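Local coordinates for hypothetical protein (Rhodococcus sp., PDB 2OV9) that probably hydrolyses acyl-coenzyme A thioesters of medium- and long-chain fatty acids to free fatty acid and coenzyme A, as a hotdog-fold thioesterase, at residues B[10-15]-B[146-151]; B[33-38]-B[99-104]; B[41-46]-B[118-123]; B[89-94]-B[138-143]. One frame throughout, in Å; residues are numbered along the deposited sequence.

Interaction 1: residues B[10-15]-B[146-151]; sequences ENSPSG and NAWGGK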
loop_
_atom_site.group_PDB
_atom_site.type_symbol
_atom_site.label_atom_id
_atom_site.label_comp_id
_atom_site.label_asym_id
_atom_site.label_seq_id
_atom_site.Cartn_x
_atom_site.Cartn_y
_atom_site.Cartn_z
ATOM N N GLU B 10 7.469 -28.916 -1.358
ATOM C CA GLU B 10 7.713 -30.358 -1.564
ATOM C C GLU B 10 7.963 -30.758 -3.016
ATOM O O GLU B 10 8.583 -31.806 -3.287
ATOM C CB GLU B 10 6.560 -31.178 -0.987
ATOM C CG GLU B 10 6.480 -31.082 0.514
ATOM C CD GLU B 10 5.214 -31.667 1.082
ATOM O OE1 GLU B 10 5.271 -32.160 2.229
ATOM O OE2 GLU B 10 4.169 -31.656 0.387
ATOM N N ASN B 11 7.463 -29.965 -3.954
ATOM C CA ASN B 11 7.538 -30.360 -5.361
ATOM C C ASN B 11 8.446 -29.485 -6.218
ATOM O O ASN B 11 8.578 -29.708 -7.404
ATOM C CB ASN B 11 6.128 -30.464 -5.968
ATOM C CG ASN B 11 5.428 -29.128 -6.051
ATOM O OD1 ASN B 11 6.073 -28.059 -6.064
ATOM N ND2 ASN B 11 4.096 -29.169 -6.120
ATOM N N SER B 12 9.062 -28.481 -5.602
ATOM C CA SER B 12 9.898 -27.515 -6.304
ATOM C C SER B 12 11.204 -27.324 -5.555
ATOM O O SER B 12 11.218 -27.453 -4.335
ATOM C CB SER B 12 9.133 -26.194 -6.426
ATOM O OG SER B 12 8.063 -26.349 -7.354
ATOM N N PRO B 13 12.318 -27.072 -6.279
ATOM C CA PRO B 13 13.588 -26.798 -5.571
ATOM C C PRO B 13 13.560 -25.536 -4.719
ATOM O O PRO B 13 12.831 -24.581 -5.010
ATOM C CB PRO B 13 14.636 -26.626 -6.695
ATOM C CG PRO B 13 13.904 -26.761 -7.991
ATOM C CD PRO B 13 12.455 -27.059 -7.751
ATOM N N SER B 14 14.373 -25.539 -3.669
ATOM C CA SER B 14 14.619 -24.332 -2.900
ATOM C C SER B 14 15.112 -23.258 -3.859
ATOM O O SER B 14 15.899 -23.551 -4.780
ATOM C CB SER B 14 15.662 -24.609 -1.811
ATOM O OG SER B 14 15.621 -23.602 -0.809
ATOM N N GLY B 15 14.654 -22.027 -3.652
ATOM C CA GLY B 15 15.041 -20.907 -4.509
ATOM C C GLY B 15 14.112 -20.731 -5.708
ATOM O O GLY B 15 14.400 -19.934 -6.606
ATOM N N ASN B 146 1.701 -19.232 2.690
ATOM C CA ASN B 146 0.666 -20.246 2.679
ATOM C C ASN B 146 0.569 -21.011 1.359
ATOM O O ASN B 146 0.395 -22.228 1.374
ATOM C CB ASN B 146 -0.698 -19.643 3.043
ATOM C CG ASN B 146 -0.786 -19.212 4.505
ATOM O OD1 ASN B 146 -0.029 -19.680 5.341
ATOM N ND2 ASN B 146 -1.756 -18.358 4.820
ATOM N N ALA B 147 0.644 -20.313 0.222
ATOM C CA ALA B 147 0.631 -20.999 -1.084
ATOM C C ALA B 147 1.786 -21.996 -1.173
ATOM O O ALA B 147 1.601 -23.143 -1.564
ATOM C CB ALA B 147 0.725 -19.997 -2.232
ATOM N N TRP B 148 2.975 -21.539 -0.798
ATOM C CA TRP B 148 4.199 -22.323 -0.881
ATOM C C TRP B 148 4.170 -23.514 0.067
ATOM O O TRP B 148 4.819 -24.557 -0.175
ATOM C CB TRP B 148 5.400 -21.411 -0.610
ATOM C CG TRP B 148 6.754 -22.076 -0.584
ATOM C CD1 TRP B 148 7.597 -22.177 0.500
ATOM C CD2 TRP B 148 7.456 -22.684 -1.692
ATOM N NE1 TRP B 148 8.771 -22.815 0.134
ATOM C CE2 TRP B 148 8.708 -23.144 -1.197
ATOM C CE3 TRP B 148 7.141 -22.909 -3.042
ATOM C CZ2 TRP B 148 9.643 -23.792 -2.009
ATOM C CZ3 TRP B 148 8.080 -23.562 -3.854
ATOM C CH2 TRP B 148 9.314 -23.997 -3.330
ATOM N N GLY B 149 3.404 -23.376 1.140
ATOM C CA GLY B 149 3.185 -24.477 2.073
ATOM C C GLY B 149 2.028 -25.372 1.641
ATOM O O GLY B 149 1.647 -26.266 2.370
ATOM N N GLY B 150 1.462 -25.119 0.461
ATOM C CA GLY B 150 0.391 -25.955 -0.082
ATOM C C GLY B 150 -0.961 -25.757 0.578
ATOM O O GLY B 150 -1.831 -26.641 0.518
ATOM N N LYS B 151 -1.152 -24.595 1.201
ATOM C CA LYS B 151 -2.423 -24.286 1.856
ATOM C C LYS B 151 -3.027 -22.987 1.332
ATOM O O LYS B 151 -2.370 -22.192 0.661
ATOM C CB LYS B 151 -2.247 -24.227 3.377
ATOM C CG LYS B 151 -2.166 -25.591 4.075
ATOM C CD LYS B 151 -3.515 -26.353 4.057
ATOM C CE LYS B 151 -4.513 -25.830 5.105
ATOM N NZ LYS B 151 -5.889 -26.465 5.039
#

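Interaction 2: residues B[33-38]-B[99-104]; sequences AARRVV and APPVVL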
loop_
_atom_site.group_PDB
_atom_site.type_symbol
_atom_site.label_atom_id
_atom_site.label_comp_id
_atom_site.label_asym_id
_atom_site.label_seq_id
_atom_site.Cartn_x
_atom_site.Cartn_y
_atom_site.Cartn_z
ATOM N N ALA B 33 8.399 2.711 -15.807
ATOM C CA ALA B 33 8.489 4.140 -16.091
ATOM C C ALA B 33 7.469 4.916 -15.253
ATOM O O ALA B 33 7.792 5.980 -14.712
ATOM C CB ALA B 33 8.266 4.389 -17.563
ATOM N N ALA B 34 6.246 4.390 -15.142
ATOM C CA ALA B 34 5.261 4.928 -14.206
ATOM C C ALA B 34 5.746 4.978 -12.766
ATOM O O ALA B 34 5.547 5.992 -12.081
ATOM C CB ALA B 34 3.927 4.157 -14.289
ATOM N N ARG B 35 6.386 3.909 -12.294
ATOM C CA ARG B 35 6.918 3.900 -10.927
ATOM C C ARG B 35 7.924 5.040 -10.765
ATOM O O ARG B 35 8.010 5.668 -9.708
ATOM C CB ARG B 35 7.606 2.560 -10.609
ATOM C CG ARG B 35 6.657 1.366 -10.526
ATOM C CD ARG B 35 7.384 0.084 -9.995
ATOM N NE ARG B 35 6.449 -1.028 -9.940
ATOM C CZ ARG B 35 6.341 -1.949 -10.887
ATOM N NH1 ARG B 35 7.155 -1.913 -11.945
ATOM N NH2 ARG B 35 5.442 -2.903 -10.782
ATOM N N ARG B 36 8.683 5.287 -11.822
ATOM C CA ARG B 36 9.727 6.312 -11.797
ATOM C C ARG B 36 9.092 7.718 -11.730
ATOM O O ARG B 36 9.600 8.610 -11.042
ATOM C CB ARG B 36 10.612 6.150 -13.038
ATOM C CG ARG B 36 11.767 7.078 -13.097
ATOM C CD ARG B 36 12.424 7.046 -14.465
ATOM N NE ARG B 36 13.411 8.112 -14.573
ATOM C CZ ARG B 36 14.110 8.368 -15.672
ATOM N NH1 ARG B 36 13.931 7.628 -16.778
ATOM N NH2 ARG B 36 14.996 9.365 -15.668
ATOM N N VAL B 37 8.002 7.897 -12.459
ATOM C CA VAL B 37 7.201 9.126 -12.423
ATOM C C VAL B 37 6.607 9.372 -11.012
ATOM O O VAL B 37 6.695 10.499 -10.488
ATOM C CB VAL B 37 6.044 9.087 -13.470
ATOM C CG1 VAL B 37 5.032 10.212 -13.217
ATOM C CG2 VAL B 37 6.575 9.132 -14.905
ATOM N N VAL B 38 5.980 8.339 -10.439
ATOM C CA VAL B 38 5.441 8.380 -9.066
ATOM C C VAL B 38 6.504 8.824 -8.063
ATOM O O VAL B 38 6.263 9.731 -7.275
ATOM C CB VAL B 38 4.828 7.031 -8.639
ATOM C CG1 VAL B 38 4.493 7.021 -7.122
ATOM C CG2 VAL B 38 3.581 6.703 -9.504
ATOM N N ALA B 99 3.109 -1.531 -6.650
ATOM C CA ALA B 99 4.008 -2.568 -6.134
ATOM C C ALA B 99 5.462 -2.129 -6.261
ATOM O O ALA B 99 5.840 -1.546 -7.270
ATOM C CB ALA B 99 3.744 -3.923 -6.884
ATOM N N PRO B 100 6.288 -2.349 -5.216
ATOM C CA PRO B 100 7.678 -1.949 -5.376
ATOM C C PRO B 100 8.329 -2.324 -6.712
ATOM O O PRO B 100 8.949 -1.455 -7.298
ATOM C CB PRO B 100 8.371 -2.604 -4.171
ATOM C CG PRO B 100 7.323 -2.495 -3.108
ATOM C CD PRO B 100 6.028 -2.852 -3.850
ATOM N N PRO B 101 8.176 -3.581 -7.226
ATOM C CA PRO B 101 7.506 -4.773 -6.727
ATOM C C PRO B 101 8.442 -5.664 -5.943
ATOM O O PRO B 101 9.669 -5.619 -6.124
ATOM C CB PRO B 101 7.051 -5.494 -8.004
ATOM C CG PRO B 101 8.065 -5.117 -9.053
ATOM C CD PRO B 101 8.745 -3.821 -8.568
ATOM N N VAL B 102 7.857 -6.441 -5.050
ATOM C CA VAL B 102 8.627 -7.398 -4.256
ATOM C C VAL B 102 8.762 -8.707 -5.020
ATOM O O VAL B 102 7.790 -9.209 -5.564
ATOM C CB VAL B 102 7.978 -7.656 -2.872
ATOM C CG1 VAL B 102 8.910 -8.565 -2.024
ATOM C CG2 VAL B 102 7.739 -6.326 -2.134
ATOM N N VAL B 103 9.977 -9.242 -5.048
ATOM C CA VAL B 103 10.275 -10.536 -5.651
ATOM C C VAL B 103 10.426 -11.530 -4.493
ATOM O O VAL B 103 11.134 -11.233 -3.508
ATOM C CB VAL B 103 11.599 -10.441 -6.432
ATOM C CG1 VAL B 103 12.020 -11.785 -6.973
ATOM C CG2 VAL B 103 11.454 -9.403 -7.573
ATOM N N LEU B 104 9.767 -12.684 -4.595
ATOM C CA LEU B 104 9.822 -13.680 -3.519
ATOM C C LEU B 104 10.239 -15.055 -4.018
ATOM O O LEU B 104 9.846 -15.480 -5.121
ATOM C CB LEU B 104 8.468 -13.798 -2.805
ATOM C CG LEU B 104 7.920 -12.529 -2.175
ATOM C CD1 LEU B 104 6.397 -12.713 -1.891
ATOM C CD2 LEU B 104 8.723 -12.178 -0.925
#

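Interaction 3: residues B[41-46]-B[118-123]; sequences LLRTDR and LTIPYQ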
loop_
_atom_site.group_PDB
_atom_site.type_symbol
_atom_site.label_atom_id
_atom_site.label_comp_id
_atom_site.label_asym_id
_atom_site.label_seq_id
_atom_site.Cartn_x
_atom_site.Cartn_y
_atom_site.Cartn_z
ATOM N N LEU B 41 7.559 12.727 -8.785
ATOM C CA LEU B 41 6.506 13.681 -8.394
ATOM C C LEU B 41 6.616 14.077 -6.938
ATOM O O LEU B 41 6.327 15.209 -6.577
ATOM C CB LEU B 41 5.106 13.087 -8.665
ATOM C CG LEU B 41 4.513 13.162 -10.084
ATOM C CD1 LEU B 41 3.242 12.270 -10.230
ATOM C CD2 LEU B 41 4.171 14.590 -10.448
ATOM N N LEU B 42 7.051 13.149 -6.086
ATOM C CA LEU B 42 7.173 13.455 -4.649
ATOM C C LEU B 42 8.413 14.285 -4.321
ATOM O O LEU B 42 8.510 14.880 -3.248
ATOM C CB LEU B 42 7.161 12.166 -3.820
ATOM C CG LEU B 42 5.783 11.523 -3.680
ATOM C CD1 LEU B 42 5.902 10.049 -3.366
ATOM C CD2 LEU B 42 4.935 12.235 -2.605
ATOM N N ARG B 43 9.355 14.313 -5.250
ATOM C CA ARG B 43 10.604 15.039 -5.066
ATOM C C ARG B 43 10.693 16.302 -5.904
ATOM O O ARG B 43 11.629 17.083 -5.726
ATOM C CB ARG B 43 11.788 14.171 -5.465
ATOM C CG ARG B 43 12.045 13.010 -4.564
ATOM C CD ARG B 43 13.360 12.347 -4.944
ATOM N NE ARG B 43 13.956 11.658 -3.803
ATOM C CZ ARG B 43 13.688 10.403 -3.471
ATOM N NH1 ARG B 43 12.834 9.712 -4.201
ATOM N NH2 ARG B 43 14.264 9.841 -2.418
ATOM N N THR B 44 9.752 16.488 -6.822
ATOM C CA THR B 44 9.907 17.519 -7.880
ATOM C C THR B 44 9.532 18.899 -7.327
ATOM O O THR B 44 8.907 18.985 -6.257
ATOM C CB THR B 44 9.099 17.166 -9.170
ATOM O OG1 THR B 44 9.613 17.898 -10.288
ATOM C CG2 THR B 44 7.597 17.468 -9.018
ATOM N N ASP B 45 9.925 19.956 -8.039
ATOM C CA ASP B 45 9.607 21.338 -7.620
ATOM C C ASP B 45 8.147 21.607 -7.988
ATOM O O ASP B 45 7.768 21.581 -9.152
ATOM C CB ASP B 45 10.570 22.334 -8.284
ATOM C CG ASP B 45 10.102 23.802 -8.190
ATOM O OD1 ASP B 45 9.379 24.182 -7.233
ATOM O OD2 ASP B 45 10.475 24.582 -9.102
ATOM N N ARG B 46 7.331 21.843 -6.970
ATOM C CA ARG B 46 5.891 22.011 -7.147
ATOM C C ARG B 46 5.530 23.339 -7.816
ATOM O O ARG B 46 4.396 23.526 -8.283
ATOM C CB ARG B 46 5.198 21.907 -5.791
ATOM C CG ARG B 46 5.892 20.919 -4.846
ATOM C CD ARG B 46 4.985 20.399 -3.739
ATOM N NE ARG B 46 4.754 21.397 -2.700
ATOM C CZ ARG B 46 4.001 21.188 -1.624
ATOM N NH1 ARG B 46 3.402 20.016 -1.444
ATOM N NH2 ARG B 46 3.846 22.152 -0.728
ATOM N N LEU B 118 13.038 0.043 -0.289
ATOM C CA LEU B 118 11.859 0.891 -0.491
ATOM C C LEU B 118 12.170 2.369 -0.611
ATOM O O LEU B 118 13.139 2.863 -0.049
ATOM C CB LEU B 118 10.808 0.645 0.606
ATOM C CG LEU B 118 10.148 -0.724 0.665
ATOM C CD1 LEU B 118 9.404 -0.913 1.995
ATOM C CD2 LEU B 118 9.173 -0.942 -0.510
ATOM N N THR B 119 11.297 3.060 -1.331
ATOM C CA THR B 119 11.490 4.429 -1.805
ATOM C C THR B 119 10.442 5.388 -1.248
ATOM O O THR B 119 9.493 4.963 -0.554
ATOM C CB THR B 119 11.350 4.444 -3.316
ATOM O OG1 THR B 119 10.152 3.734 -3.660
ATOM C CG2 THR B 119 12.548 3.752 -3.983
ATOM N N ILE B 120 10.577 6.676 -1.568
ATOM C CA ILE B 120 9.786 7.682 -0.840
ATOM C C ILE B 120 8.265 7.602 -0.935
ATOM O O ILE B 120 7.604 8.114 -0.072
ATOM C CB ILE B 120 10.201 9.169 -1.035
ATOM C CG1 ILE B 120 10.192 9.597 -2.501
ATOM C CG2 ILE B 120 11.502 9.507 -0.280
ATOM C CD1 ILE B 120 10.153 11.139 -2.619
ATOM N N PRO B 121 7.700 7.005 -1.995
ATOM C CA PRO B 121 6.226 6.863 -1.951
ATOM C C PRO B 121 5.713 6.040 -0.785
ATOM O O PRO B 121 4.538 6.194 -0.394
ATOM C CB PRO B 121 5.919 6.139 -3.274
ATOM C CG PRO B 121 6.975 6.603 -4.180
ATOM C CD PRO B 121 8.215 6.548 -3.298
ATOM N N TYR B 122 6.572 5.156 -0.268
ATOM C CA TYR B 122 6.260 4.230 0.854
ATOM C C TYR B 122 6.523 4.821 2.261
ATOM O O TYR B 122 6.373 4.125 3.294
ATOM C CB TYR B 122 7.026 2.896 0.645
ATOM C CG TYR B 122 6.697 2.275 -0.703
ATOM C CD1 TYR B 122 5.501 1.592 -0.905
ATOM C CD2 TYR B 122 7.533 2.470 -1.802
ATOM C CE1 TYR B 122 5.177 1.033 -2.159
ATOM C CE2 TYR B 122 7.211 1.953 -3.065
ATOM C CZ TYR B 122 6.039 1.243 -3.228
ATOM O OH TYR B 122 5.741 0.721 -4.454
ATOM N N GLN B 123 6.863 6.108 2.280
ATOM C CA GLN B 123 7.301 6.834 3.494
ATOM C C GLN B 123 6.160 7.145 4.458
ATOM O O GLN B 123 5.080 7.565 4.036
ATOM C CB GLN B 123 7.971 8.137 3.093
ATOM C CG GLN B 123 8.599 8.999 4.232
ATOM C CD GLN B 123 9.559 10.052 3.663
ATOM O OE1 GLN B 123 9.242 10.734 2.691
ATOM N NE2 GLN B 123 10.728 10.176 4.257
HETATM O O HOH W 1 12.755 7.474 -3.332
#

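Interaction 4: residues B[89-94]-B[138-143]; sequences DPVTGP and LDHVLG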
loop_
_atom_site.group_PDB
_atom_site.type_symbol
_atom_site.label_atom_id
_atom_site.label_comp_id
_atom_site.label_asym_id
_atom_site.label_seq_id
_atom_site.Cartn_x
_atom_site.Cartn_y
_atom_site.Cartn_z
ATOM N N ASP B 89 -1.319 -7.879 -7.836
ATOM C CA ASP B 89 -1.452 -7.337 -6.502
ATOM C C ASP B 89 -0.531 -6.118 -6.289
ATOM O O ASP B 89 0.444 -5.952 -7.023
ATOM C CB ASP B 89 -1.119 -8.450 -5.517
ATOM C CG ASP B 89 0.315 -8.843 -5.596
ATOM O OD1 ASP B 89 0.669 -9.701 -6.423
ATOM O OD2 ASP B 89 1.106 -8.263 -4.842
ATOM N N PRO B 90 -0.864 -5.239 -5.315
ATOM C CA PRO B 90 -0.011 -4.083 -5.035
ATOM C C PRO B 90 1.296 -4.319 -4.284
ATOM O O PRO B 90 1.922 -3.351 -3.860
ATOM C CB PRO B 90 -0.933 -3.145 -4.237
ATOM C CG PRO B 90 -1.928 -4.060 -3.576
ATOM C CD PRO B 90 -2.114 -5.223 -4.520
ATOM N N VAL B 91 1.718 -5.569 -4.120
ATOM C CA VAL B 91 3.010 -5.854 -3.471
ATOM C C VAL B 91 4.013 -6.388 -4.477
ATOM O O VAL B 91 5.170 -5.962 -4.491
ATOM C CB VAL B 91 2.854 -6.875 -2.291
ATOM C CG1 VAL B 91 4.214 -7.170 -1.626
ATOM C CG2 VAL B 91 1.844 -6.355 -1.253
ATOM N N THR B 92 3.552 -7.307 -5.331
ATOM C CA THR B 92 4.437 -8.026 -6.256
ATOM C C THR B 92 4.072 -7.869 -7.746
ATOM O O THR B 92 4.800 -8.372 -8.597
ATOM C CB THR B 92 4.461 -9.559 -5.957
ATOM O OG1 THR B 92 3.277 -10.175 -6.501
ATOM C CG2 THR B 92 4.540 -9.856 -4.446
ATOM N N GLY B 93 2.949 -7.211 -8.055
ATOM C CA GLY B 93 2.440 -7.161 -9.430
ATOM C C GLY B 93 3.343 -6.394 -10.381
ATOM O O GLY B 93 3.542 -5.206 -10.199
ATOM N N PRO B 94 3.890 -7.069 -11.412
ATOM C CA PRO B 94 4.794 -6.370 -12.344
ATOM C C PRO B 94 4.117 -5.249 -13.111
ATOM O O PRO B 94 4.775 -4.279 -13.459
ATOM C CB PRO B 94 5.240 -7.467 -13.310
ATOM C CG PRO B 94 4.961 -8.754 -12.606
ATOM C CD PRO B 94 3.749 -8.499 -11.751
ATOM N N LEU B 138 3.832 -7.512 4.706
ATOM C CA LEU B 138 3.832 -8.738 5.548
ATOM C C LEU B 138 2.552 -9.555 5.325
ATOM O O LEU B 138 2.599 -10.777 5.216
ATOM C CB LEU B 138 4.035 -8.414 7.045
ATOM C CG LEU B 138 5.513 -8.139 7.410
ATOM C CD1 LEU B 138 5.628 -7.564 8.797
ATOM C CD2 LEU B 138 6.330 -9.405 7.327
ATOM N N ASP B 139 1.412 -8.879 5.247
ATOM C CA ASP B 139 0.175 -9.577 4.936
ATOM C C ASP B 139 0.346 -10.435 3.664
ATOM O O ASP B 139 0.092 -11.656 3.670
ATOM C CB ASP B 139 -0.967 -8.571 4.763
ATOM C CG ASP B 139 -2.272 -9.237 4.393
ATOM O OD1 ASP B 139 -2.938 -9.771 5.286
ATOM O OD2 ASP B 139 -2.633 -9.247 3.207
ATOM N N HIS B 140 0.772 -9.795 2.576
ATOM C CA HIS B 140 0.992 -10.498 1.324
ATOM C C HIS B 140 1.989 -11.648 1.404
ATOM O O HIS B 140 1.736 -12.732 0.879
ATOM C CB HIS B 140 1.462 -9.559 0.211
ATOM C CG HIS B 140 1.317 -10.174 -1.140
ATOM N ND1 HIS B 140 0.097 -10.270 -1.774
ATOM C CD2 HIS B 140 2.207 -10.824 -1.927
ATOM C CE1 HIS B 140 0.246 -10.914 -2.919
ATOM N NE2 HIS B 140 1.521 -11.246 -3.045
ATOM N N VAL B 141 3.144 -11.403 2.016
ATOM C CA VAL B 141 4.110 -12.476 2.230
ATOM C C VAL B 141 3.518 -13.700 2.928
ATOM O O VAL B 141 3.853 -14.835 2.559
ATOM C CB VAL B 141 5.359 -11.973 2.996
ATOM C CG1 VAL B 141 6.332 -13.113 3.215
ATOM C CG2 VAL B 141 6.031 -10.907 2.156
ATOM N N LEU B 142 2.669 -13.479 3.944
ATOM C CA LEU B 142 1.995 -14.603 4.627
ATOM C C LEU B 142 1.113 -15.383 3.652
ATOM O O LEU B 142 1.068 -16.612 3.703
ATOM C CB LEU B 142 1.133 -14.135 5.830
ATOM C CG LEU B 142 1.856 -13.407 6.978
ATOM C CD1 LEU B 142 0.896 -13.204 8.135
ATOM C CD2 LEU B 142 3.072 -14.201 7.411
ATOM N N GLY B 143 0.415 -14.666 2.772
ATOM C CA GLY B 143 -0.364 -15.317 1.700
ATOM C C GLY B 143 0.481 -16.194 0.794
ATOM O O GLY B 143 0.094 -17.299 0.422
#

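Interaction 1: residues B[10-15]-B[146-151]
W148 meets S12 and P13 at the C-terminal end of helix 131-148, and following 146-151 in order shows how that end is built. N146 supplies a backbone carbonyl that closes the last turn: its O accepts from K151 N at 2.8 Å. A147 contributes the second bond of the same closure, its O taking G150 N at 2.8 Å. W148 then carries the contact. Its CG stands anti to the backbone N (chi1 177°), which sends the indole out from the helix, and chi2 (-116°) turns the benzo edge to the 10-15 loop. S12 CB lies 3.8 Å from W148 CH2 and equally near CZ3, while P13 O comes to 3.9 Å from CH2; both partners sit at the ring edge, near its plane. W148 NE1 is hydrogen-bonded to L107 O; what meets S12 CB and P13 O is the carbon edge of the ring, in van der Waals contact. Beyond G149, G150 turns to positive phi (75°), and with the two bonds back into the helix this is a Schellman motif. W148 also packs on F9 and L18. The 10-15 loop thus meets the C-terminal end of helix 131-148, where N146, with K151 just beyond, packs on strands 171-182 and 185-194.

Interaction 2: residues B[33-38]-B[99-104]
R35 reaches the 99-104 loop because its CG is anti to the carbonyl carbon and beside the backbone N (chi1 -68°), after which the chain runs extended from CG to NE and carries the guanidinium straight away from helix 26-43. There NE donates to A99 O at 2.8 Å with an N-H...O angle of 143°. The donor lies nearly in line with the carbonyl bond, the C=O...NE angle being 161°, although the oxygen sits somewhat out of the guanidinium plane, which accounts for part of the bend in the bond. The next carbonyl is close too: P100 O is 3.5 Å from R35 CD. Between P100 and P101 the peptide is cis, and the P101 ring lies against the flat cation, with P101 CD 3.8 Å above the centre of one guanidinium face. The two side chains cross at about a right angle. The remaining nitrogens are engaged as well, NH1 in a salt bridge with D32 and NH2 with the carbonyls of P94 and N96. On the same helix R36 forms a salt bridge to E66 of the second subunit. Gripped at NE, NH1 and NH2, the guanidinium has its rotation fixed; its positive charge probably favours the gathering of carbonyl oxygens, and one arginine thereby joins the N-terminal helical region to the loop that precedes strand 105-106.

Interaction 3: residues B[41-46]-B[118-123]
I120 N donates to a water at 2.9 Å, and that water lies beside the R43 guanidinium, accepting from NH1 at a modelled 2.4 Å that is too short to be taken at face value. The water would then bridge the 3-10 turn 120-122 to R43, though its R43 side is doubtful. R43 NH1 also has a stronger mate, D39, in a salt bridge. Against one face of the guanidinium lies I120, whose CD1 stands 3.4 Å above the plane, offset toward the rim. The isoleucine gets there with CG1 between the backbone N and the carbonyl carbon (chi1 57°). Its CD1 then fits between R43 CG, 3.3 Å away, and L42 CB at 3.4 Å, tighter than usual for carbons. Alongside, L42 CD1 touches P121, 3.5 Å from its CA and 3.7 Å from its CG. With alanine at I120, the face of the R43 guanidinium is likely to lose its cover and L42 CB its close neighbour. P121 packs further on V38 and on L98 of the second subunit. The contact therefore mixes apolar packing with a charged group: aliphatic branches join L42 to the loop following strand 112-117, while the arginine lays its flat face on carbon and directs NH1 to D39.

Interaction 4: residues B[89-94]-B[138-143]
V91 and H140 have the closest backbones, their CA atoms 7.0 Å apart, with the irregular 89-94 loop laid against helix 131-148. H140 CG is anti to the backbone N (chi1 -164°), which carries the imidazole off the helix and into this loop. D89 lies over one face of the ring: its OD2 stands 3.3 Å above the plane, offset toward the rim, and the carboxylate and ring planes are only 16° apart. The loop itself holds that carboxylate. OD2 of D89 accepts from T92 N at 2.7 Å and from V91 N at 2.9 Å, one on the syn and one on the anti side, both from the same face of its plane; this is an Asx turn extended to an Asx motif. D89 OD1 takes T92 OG1 at 2.7 Å with its syn lone pair, and T86 as well. Helix 131-148 is the central helix of the hotdog fold, its L138 and L142 packing on the sheet, whereas H140 faces the loop. Were D89 an alanine, the amides of V91 and T92 would probably lose their shared acceptor and the loop would be free to shift from the imidazole. V91 CB makes an off-centre CH-pi contact, 4.2 Å from the H140 centroid, and T92 CG2 comes to 3.6 Å from H140 CD2. H140 ND1 is hydrogen-bonded to H130 of the second subunit, whose ring also meets the imidazole.

From the N terminus, interaction 1 brings 10-15, just before strand 16-17, onto the end of helix 131-148, closing a wide loop that contains the other three contacts. Interaction 2 next joins helix 26-43 to the loop before strand 105-106, and interaction 3 ties the last part of the same helix to the loop after strand 112-117; the two cross along the chain and touch where P100 packs on L118. Interaction 4 crosses both, bringing 89-94 to the helix that interaction 1 also uses, and meets interaction 2 through the R35 to P94 and V102 to V91 bonds. Interactions 2, 3 and 4 all border the second subunit.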